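Long-range contact in probable acetyltransferase (Bacillus subtilis, PDB 1NSL), which is a putative N-acetyltransferase of the GNAT family that may acetylate ribosomal proteins: residues C[15-29]-C[46-60]. Residues are numbered along the deposited sequence; the frame is centred on the assembly and turned at random.
Sequences LLEPKDAERLAELII and SSADTYRETIIPDWR
Ala21 and Tyr51 interlock helices 21-29 and 48-60 as knobs into holes, the axes 8.3 Å apart at closest approach and their N-to-C directions 128° apart. Ala21 sits among Ala48, Tyr51, Arg52 and Ile56; Tyr51 in turn fits among Ala21, Leu24, Ala25 and Ile28. Leu24, its chi1 of -176° turning CG away from the backbone N, sends CD2 into an off-centre CH-pi contact with the Tyr51 ring, 4.3 Å from the centroid, and the same methyl meets the edge of the Trp59 ring. Farther along, Leu16 CD1 packs 3.7 Å from Trp59 CZ3, the two side chains side by side, while Ile56 CG2 lies against the Glu17-Pro18 peptide link.

Two polar links cross the contact. At the Leu15-Pro18 end, Arg60 NH1 donates to Leu16 O at 2.8 Å, the oxygen lying close to the guanidinium plane; Arg60 NE and NH2 donate to Ala64 O and Tyr63 O of a second subunit. Arg52 NH1 forms a salt bridge with Glu22 OE2 at 2.9 Å, and within its own helix Arg52 NH2 keeps another to Asp49 OD2, its hydrogen bond weak.

In this first helix pair of the GNAT fold, helix 21-30 lies against strands 78-89 and 94-101 through Leu24 and Ile28, with helix 48-65 alongside.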
ATOM      1  N   LEU C  15     -18.114  13.132  10.701  1.00 31.32           N
ATOM      2  CA  LEU C  15     -16.760  12.864  10.245  1.00 31.23           C
ATOM      3  C   LEU C  15     -16.511  14.017   9.369  1.00 31.07           C
ATOM      4  O   LEU C  15     -17.439  14.534   8.807  1.00 30.58           O
ATOM      5  CB  LEU C  15     -16.672  11.631   9.383  1.00 30.71           C
ATOM      6  CG  LEU C  15     -16.204  10.300   9.979  1.00 32.12           C
ATOM      7  CD1 LEU C  15     -16.279   9.219   8.843  1.00 33.58           C
ATOM      8  CD2 LEU C  15     -14.799  10.372  10.471  1.00 27.82           C
ATOM      9  N   LEU C  16     -15.269  14.471   9.286  1.00 32.25           N
ATOM     10  CA  LEU C  16     -14.987  15.582   8.382  1.00 32.52           C
ATOM     11  C   LEU C  16     -14.847  14.978   6.988  1.00 32.21           C
ATOM     12  O   LEU C  16     -14.676  13.787   6.858  1.00 31.86           O
ATOM     13  CB  LEU C  16     -13.686  16.263   8.775  1.00 32.24           C
ATOM     14  CG  LEU C  16     -13.718  16.972  10.101  1.00 31.60           C
ATOM     15  CD1 LEU C  16     -12.361  16.903  10.873  1.00 33.13           C
ATOM     16  CD2 LEU C  16     -14.132  18.396   9.858  1.00 31.22           C
ATOM     17  N   GLU C  17     -14.921  15.801   5.956  1.00 32.37           N
ATOM     18  CA  GLU C  17     -14.750  15.330   4.596  1.00 32.40           C
ATOM     19  C   GLU C  17     -13.756  16.220   3.881  1.00 30.98           C
ATOM     20  O   GLU C  17     -13.654  17.399   4.188  1.00 31.24           O
ATOM     21  CB  GLU C  17     -16.059  15.450   3.835  1.00 32.88           C
ATOM     22  CG  GLU C  17     -17.283  15.067   4.601  1.00 36.96           C
ATOM     23  CD  GLU C  17     -18.521  15.297   3.774  1.00 42.26           C
ATOM     24  OE1 GLU C  17     -18.365  15.685   2.584  1.00 42.85           O
ATOM     25  OE2 GLU C  17     -19.634  15.108   4.332  1.00 43.82           O
ATOM     26  N   PRO C  18     -13.090  15.701   2.863  1.00 29.22           N
ATOM     27  CA  PRO C  18     -12.166  16.534   2.124  1.00 27.91           C
ATOM     28  C   PRO C  18     -12.759  17.896   1.819  1.00 26.58           C
ATOM     29  O   PRO C  18     -12.071  18.872   1.934  1.00 25.39           O
ATOM     30  CB  PRO C  18     -11.857  15.683   0.898  1.00 27.32           C
ATOM     31  CG  PRO C  18     -11.879  14.331   1.464  1.00 26.34           C
ATOM     32  CD  PRO C  18     -13.142  14.345   2.299  1.00 29.25           C
ATOM     33  N   LYS C  19     -14.015  18.019   1.483  1.00 26.78           N
ATOM     34  CA  LYS C  19     -14.428  19.401   1.228  1.00 28.49           C
ATOM     35  C   LYS C  19     -14.445  20.384   2.477  1.00 28.14           C
ATOM     36  O   LYS C  19     -14.630  21.597   2.297  1.00 28.09           O
ATOM     37  CB  LYS C  19     -15.743  19.434   0.480  1.00 28.63           C
ATOM     38  CG  LYS C  19     -16.930  19.031   1.360  1.00 32.79           C
ATOM     39  CD  LYS C  19     -18.188  18.867   0.466  1.00 38.44           C
ATOM     40  CE  LYS C  19     -19.473  18.615   1.302  1.00 42.45           C
ATOM     41  NZ  LYS C  19     -20.684  19.103   0.516  1.00 41.41           N
ATOM     42  N   ASP C  20     -14.252  19.880   3.701  1.00 26.51           N
ATOM     43  CA  ASP C  20     -14.174  20.751   4.860  1.00 25.74           C
ATOM     44  C   ASP C  20     -12.777  21.358   4.963  1.00 25.64           C
ATOM     45  O   ASP C  20     -12.511  22.183   5.837  1.00 24.62           O
ATOM     46  CB  ASP C  20     -14.431  20.013   6.188  1.00 25.11           C
ATOM     47  CG  ASP C  20     -15.851  19.457   6.331  1.00 27.14           C
ATOM     48  OD1 ASP C  20     -16.891  20.132   5.984  1.00 24.98           O
ATOM     49  OD2 ASP C  20     -16.004  18.311   6.830  1.00 26.82           O
ATOM     50  N   ALA C  21     -11.854  20.939   4.113  1.00 25.82           N
ATOM     51  CA  ALA C  21     -10.477  21.469   4.276  1.00 27.16           C
ATOM     52  C   ALA C  21     -10.274  23.030   4.280  1.00 27.34           C
ATOM     53  O   ALA C  21      -9.697  23.573   5.237  1.00 27.80           O
ATOM     54  CB  ALA C  21      -9.477  20.771   3.344  1.00 27.09           C
ATOM     55  N   GLU C  22     -10.694  23.743   3.237  1.00 26.38           N
ATOM     56  CA  GLU C  22     -10.605  25.211   3.325  1.00 27.54           C
ATOM     57  C   GLU C  22     -11.103  25.718   4.719  1.00 27.52           C
ATOM     58  O   GLU C  22     -10.340  26.347   5.424  1.00 27.32           O
ATOM     59  CB  GLU C  22     -11.303  25.952   2.145  1.00 27.12           C
ATOM     60  CG  GLU C  22     -11.138  25.289   0.769  1.00 30.46           C
ATOM     61  CD  GLU C  22     -12.067  24.073   0.599  1.00 35.93           C
ATOM     62  OE1 GLU C  22     -13.183  24.224   0.040  1.00 37.45           O
ATOM     63  OE2 GLU C  22     -11.713  22.955   1.061  1.00 37.66           O
ATOM     64  N   ARG C  23     -12.343  25.412   5.137  1.00 27.59           N
ATOM     65  CA  ARG C  23     -12.845  25.912   6.417  1.00 27.67           C
ATOM     66  C   ARG C  23     -12.024  25.458   7.618  1.00 26.82           C
ATOM     67  O   ARG C  23     -11.776  26.253   8.510  1.00 27.44           O
ATOM     68  CB  ARG C  23     -14.339  25.645   6.614  1.00 28.43           C
ATOM     69  CG  ARG C  23     -15.185  26.470   5.640  1.00 33.96           C
ATOM     70  CD  ARG C  23     -16.749  26.297   5.692  1.00 40.52           C
ATOM     71  NE  ARG C  23     -17.495  27.078   4.667  1.00 40.31           N
ATOM     72  CZ  ARG C  23     -18.838  27.131   4.586  1.00 42.09           C
ATOM     73  NH1 ARG C  23     -19.436  27.862   3.642  1.00 42.15           N
ATOM     74  NH2 ARG C  23     -19.595  26.466   5.464  1.00 42.44           N
ATOM     75  N   LEU C  24     -11.585  24.204   7.647  1.00 25.36           N
ATOM     76  CA  LEU C  24     -10.772  23.741   8.746  1.00 23.95           C
ATOM     77  C   LEU C  24      -9.456  24.526   8.804  1.00 24.02           C
ATOM     78  O   LEU C  24      -9.070  25.048   9.836  1.00 23.46           O
ATOM     79  CB  LEU C  24     -10.474  22.259   8.596  1.00 23.67           C
ATOM     80  CG  LEU C  24      -9.710  21.618   9.748  1.00 22.58           C
ATOM     81  CD1 LEU C  24     -10.530  21.774  10.970  1.00 23.56           C
ATOM     82  CD2 LEU C  24      -9.486  20.178   9.519  1.00 21.74           C
ATOM     83  N   ALA C  25      -8.761  24.610   7.693  1.00 23.87           N
ATOM     84  CA  ALA C  25      -7.477  25.279   7.684  1.00 24.24           C
ATOM     85  C   ALA C  25      -7.598  26.743   8.121  1.00 24.82           C
ATOM     86  O   ALA C  25      -6.771  27.269   8.853  1.00 24.52           O
ATOM     87  CB  ALA C  25      -6.843  25.181   6.283  1.00 23.75           C
ATOM     88  N   GLU C  26      -8.641  27.412   7.682  1.00 26.03           N
ATOM     89  CA  GLU C  26      -8.781  28.814   8.038  1.00 27.55           C
ATOM     90  C   GLU C  26      -9.049  28.927   9.531  1.00 26.71           C
ATOM     91  O   GLU C  26      -8.455  29.745  10.237  1.00 26.38           O
ATOM     92  CB  GLU C  26      -9.891  29.433   7.213  1.00 28.72           C
ATOM     93  CG  GLU C  26     -10.330  30.833   7.578  1.00 32.02           C
ATOM     94  CD  GLU C  26     -11.393  31.290   6.598  1.00 38.02           C
ATOM     95  OE1 GLU C  26     -11.975  30.397   5.918  1.00 39.70           O
ATOM     96  OE2 GLU C  26     -11.620  32.518   6.463  1.00 41.75           O
ATOM     97  N   LEU C  27      -9.918  28.062  10.018  1.00 25.90           N
ATOM     98  CA  LEU C  27     -10.207  28.038  11.444  1.00 25.57           C
ATOM     99  C   LEU C  27      -8.919  27.734  12.211  1.00 25.18           C
ATOM    100  O   LEU C  27      -8.738  28.120  13.356  1.00 24.68           O
ATOM    101  CB  LEU C  27     -11.213  26.941  11.719  1.00 25.05           C
ATOM    102  CG  LEU C  27     -12.520  27.150  12.434  1.00 25.62           C
ATOM    103  CD1 LEU C  27     -13.114  28.469  12.175  1.00 26.93           C
ATOM    104  CD2 LEU C  27     -13.401  26.109  11.814  1.00 29.17           C
ATOM    105  N   ILE C  28      -7.989  27.052  11.578  1.00 24.77           N
ATOM    106  CA  ILE C  28      -6.834  26.703  12.349  1.00 24.38           C
ATOM    107  C   ILE C  28      -5.821  27.821  12.385  1.00 24.98           C
ATOM    108  O   ILE C  28      -5.105  27.956  13.365  1.00 24.84           O
ATOM    109  CB  ILE C  28      -6.209  25.409  11.871  1.00 24.19           C
ATOM    110  CG1 ILE C  28      -6.993  24.231  12.456  1.00 23.46           C
ATOM    111  CG2 ILE C  28      -4.788  25.322  12.324  1.00 22.70           C
ATOM    112  CD1 ILE C  28      -6.570  22.901  11.936  1.00 20.42           C
ATOM    113  N   ILE C  29      -5.778  28.635  11.336  1.00 24.69           N
ATOM    114  CA  ILE C  29      -4.777  29.683  11.270  1.00 25.05           C
ATOM    115  C   ILE C  29      -5.298  30.752  12.155  1.00 25.17           C
ATOM    116  O   ILE C  29      -4.552  31.566  12.718  1.00 25.04           O
ATOM    117  CB  ILE C  29      -4.661  30.255   9.827  1.00 25.07           C
ATOM    118  CG1 ILE C  29      -4.404  29.143   8.820  1.00 26.93           C
ATOM    119  CG2 ILE C  29      -3.533  31.244   9.733  1.00 24.48           C
ATOM    120  CD1 ILE C  29      -4.765  29.489   7.385  1.00 29.59           C
ATOM    121  N   SER C  46      -1.712  24.252   9.169  1.00 39.08           N
ATOM    122  CA  SER C  46      -2.417  23.845   7.985  1.00 37.85           C
ATOM    123  C   SER C  46      -1.935  24.327   6.645  1.00 36.30           C
ATOM    124  O   SER C  46      -0.927  25.042   6.512  1.00 36.79           O
ATOM    125  CB  SER C  46      -3.827  24.332   8.173  1.00 39.01           C
ATOM    126  OG  SER C  46      -3.812  25.337   9.180  1.00 39.31           O
ATOM    127  N   SER C  47      -2.739  23.944   5.664  1.00 34.16           N
ATOM    128  CA  SER C  47      -2.531  24.171   4.256  1.00 32.05           C
ATOM    129  C   SER C  47      -3.716  23.455   3.698  1.00 31.71           C
ATOM    130  O   SER C  47      -3.765  22.258   3.745  1.00 31.95           O
ATOM    131  CB  SER C  47      -1.290  23.455   3.787  1.00 31.22           C
ATOM    132  OG  SER C  47      -1.499  22.957   2.486  1.00 27.62           O
ATOM    133  N   ALA C  48      -4.705  24.173   3.205  1.00 31.88           N
ATOM    134  CA  ALA C  48      -5.946  23.540   2.734  1.00 31.57           C
ATOM    135  C   ALA C  48      -5.729  22.330   1.819  1.00 32.05           C
ATOM    136  O   ALA C  48      -6.570  21.445   1.794  1.00 32.50           O
ATOM    137  CB  ALA C  48      -6.869  24.558   2.058  1.00 31.78           C
ATOM    138  N   ASP C  49      -4.629  22.288   1.058  1.00 31.45           N
ATOM    139  CA  ASP C  49      -4.342  21.118   0.255  1.00 30.95           C
ATOM    140  C   ASP C  49      -3.977  19.921   1.114  1.00 29.55           C
ATOM    141  O   ASP C  49      -4.485  18.846   0.935  1.00 29.59           O
ATOM    142  CB  ASP C  49      -3.212  21.425  -0.710  1.00 31.88           C
ATOM    143  CG  ASP C  49      -3.696  22.155  -1.925  1.00 33.45           C
ATOM    144  OD1 ASP C  49      -3.266  21.787  -3.024  1.00 35.20           O
ATOM    145  OD2 ASP C  49      -4.527  23.094  -1.888  1.00 37.61           O
ATOM    146  N   THR C  50      -3.080  20.109   2.054  1.00 28.62           N
ATOM    147  CA  THR C  50      -2.681  19.011   2.896  1.00 27.88           C
ATOM    148  C   THR C  50      -3.869  18.383   3.615  1.00 28.32           C
ATOM    149  O   THR C  50      -4.006  17.164   3.582  1.00 28.42           O
ATOM    150  CB  THR C  50      -1.546  19.426   3.850  1.00 28.22           C
ATOM    151  OG1 THR C  50      -0.392  19.884   3.083  1.00 27.34           O
ATOM    152  CG2 THR C  50      -1.043  18.201   4.635  1.00 27.11           C
ATOM    153  N   TYR C  51      -4.754  19.178   4.219  1.00 28.00           N
ATOM    154  CA  TYR C  51      -5.930  18.573   4.849  1.00 27.92           C
ATOM    155  C   TYR C  51      -6.823  17.849   3.854  1.00 27.91           C
ATOM    156  O   TYR C  51      -7.441  16.833   4.173  1.00 27.87           O
ATOM    157  CB  TYR C  51      -6.767  19.583   5.644  1.00 27.95           C
ATOM    158  CG  TYR C  51      -6.114  19.949   6.907  1.00 27.05           C
ATOM    159  CD1 TYR C  51      -5.358  21.121   7.008  1.00 28.54           C
ATOM    160  CD2 TYR C  51      -6.167  19.110   7.982  1.00 25.13           C
ATOM    161  CE1 TYR C  51      -4.722  21.439   8.183  1.00 28.38           C
ATOM    162  CE2 TYR C  51      -5.522  19.421   9.146  1.00 26.95           C
ATOM    163  CZ  TYR C  51      -4.820  20.567   9.243  1.00 27.83           C
ATOM    164  OH  TYR C  51      -4.207  20.846  10.413  1.00 31.84           O
ATOM    165  N   ARG C  52      -6.899  18.378   2.649  1.00 27.53           N
ATOM    166  CA  ARG C  52      -7.733  17.754   1.654  1.00 27.50           C
ATOM    167  C   ARG C  52      -7.137  16.479   1.133  1.00 27.48           C
ATOM    168  O   ARG C  52      -7.838  15.500   0.901  1.00 27.04           O
ATOM    169  CB  ARG C  52      -7.917  18.687   0.480  1.00 27.25           C
ATOM    170  CG  ARG C  52      -9.055  18.320  -0.406  1.00 29.39           C
ATOM    171  CD  ARG C  52      -9.542  19.453  -1.343  1.00 31.34           C
ATOM    172  NE  ARG C  52      -8.456  20.390  -1.570  1.00 34.52           N
ATOM    173  CZ  ARG C  52      -8.516  21.686  -1.320  1.00 34.13           C
ATOM    174  NH1 ARG C  52      -9.636  22.239  -0.869  1.00 34.01           N
ATOM    175  NH2 ARG C  52      -7.451  22.429  -1.540  1.00 34.12           N
ATOM    176  N   GLU C  53      -5.839  16.449   0.924  1.00 27.78           N
ATOM    177  CA  GLU C  53      -5.338  15.277   0.228  1.00 28.80           C
ATOM    178  C   GLU C  53      -4.842  14.143   1.116  1.00 28.78           C
ATOM    179  O   GLU C  53      -4.818  12.976   0.718  1.00 28.88           O
ATOM    180  CB  GLU C  53      -4.283  15.690  -0.797  1.00 29.20           C
ATOM    181  CG  GLU C  53      -4.786  16.599  -1.915  1.00 32.23           C
ATOM    182  CD  GLU C  53      -3.675  17.536  -2.396  1.00 39.90           C
ATOM    183  OE1 GLU C  53      -2.495  17.247  -2.081  1.00 41.89           O
ATOM    184  OE2 GLU C  53      -3.945  18.574  -3.075  1.00 42.95           O
ATOM    185  N   THR C  54      -4.490  14.502   2.341  1.00 28.71           N
ATOM    186  CA  THR C  54      -3.813  13.617   3.233  1.00 28.00           C
ATOM    187  C   THR C  54      -4.454  13.567   4.580  1.00 28.95           C
ATOM    188  O   THR C  54      -4.899  12.511   5.030  1.00 29.84           O
ATOM    189  CB  THR C  54      -2.422  14.158   3.395  1.00 27.34           C
ATOM    190  OG1 THR C  54      -1.734  13.944   2.161  1.00 29.32           O
ATOM    191  CG2 THR C  54      -1.656  13.356   4.386  1.00 25.35           C
ATOM    192  N   ILE C  55      -4.532  14.703   5.254  1.00 28.94           N
ATOM    193  CA  ILE C  55      -4.974  14.600   6.619  1.00 28.36           C
ATOM    194  C   ILE C  55      -6.415  14.186   6.768  1.00 28.61           C
ATOM    195  O   ILE C  55      -6.720  13.315   7.582  1.00 27.90           O
ATOM    196  CB  ILE C  55      -4.671  15.834   7.430  1.00 28.01           C
ATOM    197  CG1 ILE C  55      -3.171  15.993   7.595  1.00 27.20           C
ATOM    198  CG2 ILE C  55      -5.246  15.666   8.808  1.00 28.35           C
ATOM    199  CD1 ILE C  55      -2.805  17.324   8.095  1.00 25.24           C
ATOM    200  N   ILE C  56      -7.309  14.775   5.990  1.00 28.63           N
ATOM    201  CA  ILE C  56      -8.671  14.374   6.204  1.00 29.39           C
ATOM    202  C   ILE C  56      -8.942  12.952   5.713  1.00 29.92           C
ATOM    203  O   ILE C  56      -9.660  12.194   6.357  1.00 30.22           O
ATOM    204  CB  ILE C  56      -9.591  15.348   5.665  1.00 29.40           C
ATOM    205  CG1 ILE C  56      -9.425  16.639   6.451  1.00 28.36           C
ATOM    206  CG2 ILE C  56     -10.985  14.851   5.855  1.00 30.51           C
ATOM    207  CD1 ILE C  56     -10.238  17.822   5.831  1.00 28.40           C
ATOM    208  N   PRO C  57      -8.394  12.576   4.577  1.00 29.43           N
ATOM    209  CA  PRO C  57      -8.477  11.196   4.177  1.00 29.33           C
ATOM    210  C   PRO C  57      -7.949  10.281   5.237  1.00 29.42           C
ATOM    211  O   PRO C  57      -8.723   9.411   5.583  1.00 30.38           O
ATOM    212  CB  PRO C  57      -7.621  11.151   2.923  1.00 28.99           C
ATOM    213  CG  PRO C  57      -7.853  12.400   2.280  1.00 28.48           C
ATOM    214  CD  PRO C  57      -7.823  13.387   3.500  1.00 30.57           C
ATOM    215  N   ASP C  58      -6.743  10.428   5.790  1.00 29.16           N
ATOM    216  CA  ASP C  58      -6.385   9.384   6.735  1.00 27.66           C
ATOM    217  C   ASP C  58      -7.386   9.377   7.839  1.00 26.15           C
ATOM    218  O   ASP C  58      -7.752   8.320   8.280  1.00 26.27           O
ATOM    219  CB  ASP C  58      -5.042   9.469   7.409  1.00 28.16           C
ATOM    220  CG  ASP C  58      -3.879   9.671   6.487  1.00 33.78           C
ATOM    221  OD1 ASP C  58      -3.844   9.216   5.299  1.00 35.99           O
ATOM    222  OD2 ASP C  58      -2.865  10.292   6.964  1.00 41.69           O
ATOM    223  N   TRP C  59      -7.844  10.513   8.329  1.00 25.15           N
ATOM    224  CA  TRP C  59      -8.701  10.390   9.531  1.00 26.20           C
ATOM    225  C   TRP C  59      -9.883   9.460   9.197  1.00 27.15           C
ATOM    226  O   TRP C  59     -10.265   8.551   9.996  1.00 26.38           O
ATOM    227  CB  TRP C  59      -9.216  11.723  10.095  1.00 25.67           C
ATOM    228  CG  TRP C  59      -8.211  12.575  10.804  1.00 26.15           C
ATOM    229  CD1 TRP C  59      -7.108  12.155  11.501  1.00 28.16           C
ATOM    230  CD2 TRP C  59      -8.183  14.005  10.864  1.00 26.58           C
ATOM    231  NE1 TRP C  59      -6.422  13.234  12.014  1.00 26.10           N
ATOM    232  CE2 TRP C  59      -7.065  14.382  11.638  1.00 27.47           C
ATOM    233  CE3 TRP C  59      -9.001  15.014  10.362  1.00 26.12           C
ATOM    234  CZ2 TRP C  59      -6.746  15.711  11.895  1.00 27.72           C
ATOM    235  CZ3 TRP C  59      -8.671  16.336  10.635  1.00 29.16           C
ATOM    236  CH2 TRP C  59      -7.557  16.668  11.381  1.00 26.19           C
ATOM    237  N   ARG C  60     -10.427   9.671   7.997  1.00 26.46           N
ATOM    238  CA  ARG C  60     -11.537   8.883   7.564  1.00 26.58           C
ATOM    239  C   ARG C  60     -11.188   7.404   7.541  1.00 27.85           C
ATOM    240  O   ARG C  60     -11.998   6.567   7.984  1.00 29.20           O
ATOM    241  CB  ARG C  60     -12.091   9.366   6.248  1.00 26.82           C
ATOM    242  CG  ARG C  60     -12.887  10.650   6.332  1.00 24.56           C
ATOM    243  CD  ARG C  60     -13.240  11.185   5.017  1.00 22.20           C
ATOM    244  NE  ARG C  60     -14.357  10.424   4.477  1.00 27.16           N
ATOM    245  CZ  ARG C  60     -15.622  10.636   4.831  1.00 28.01           C
ATOM    246  NH1 ARG C  60     -15.899  11.594   5.676  1.00 26.41           N
ATOM    247  NH2 ARG C  60     -16.618   9.920   4.322  1.00 29.89           N
TER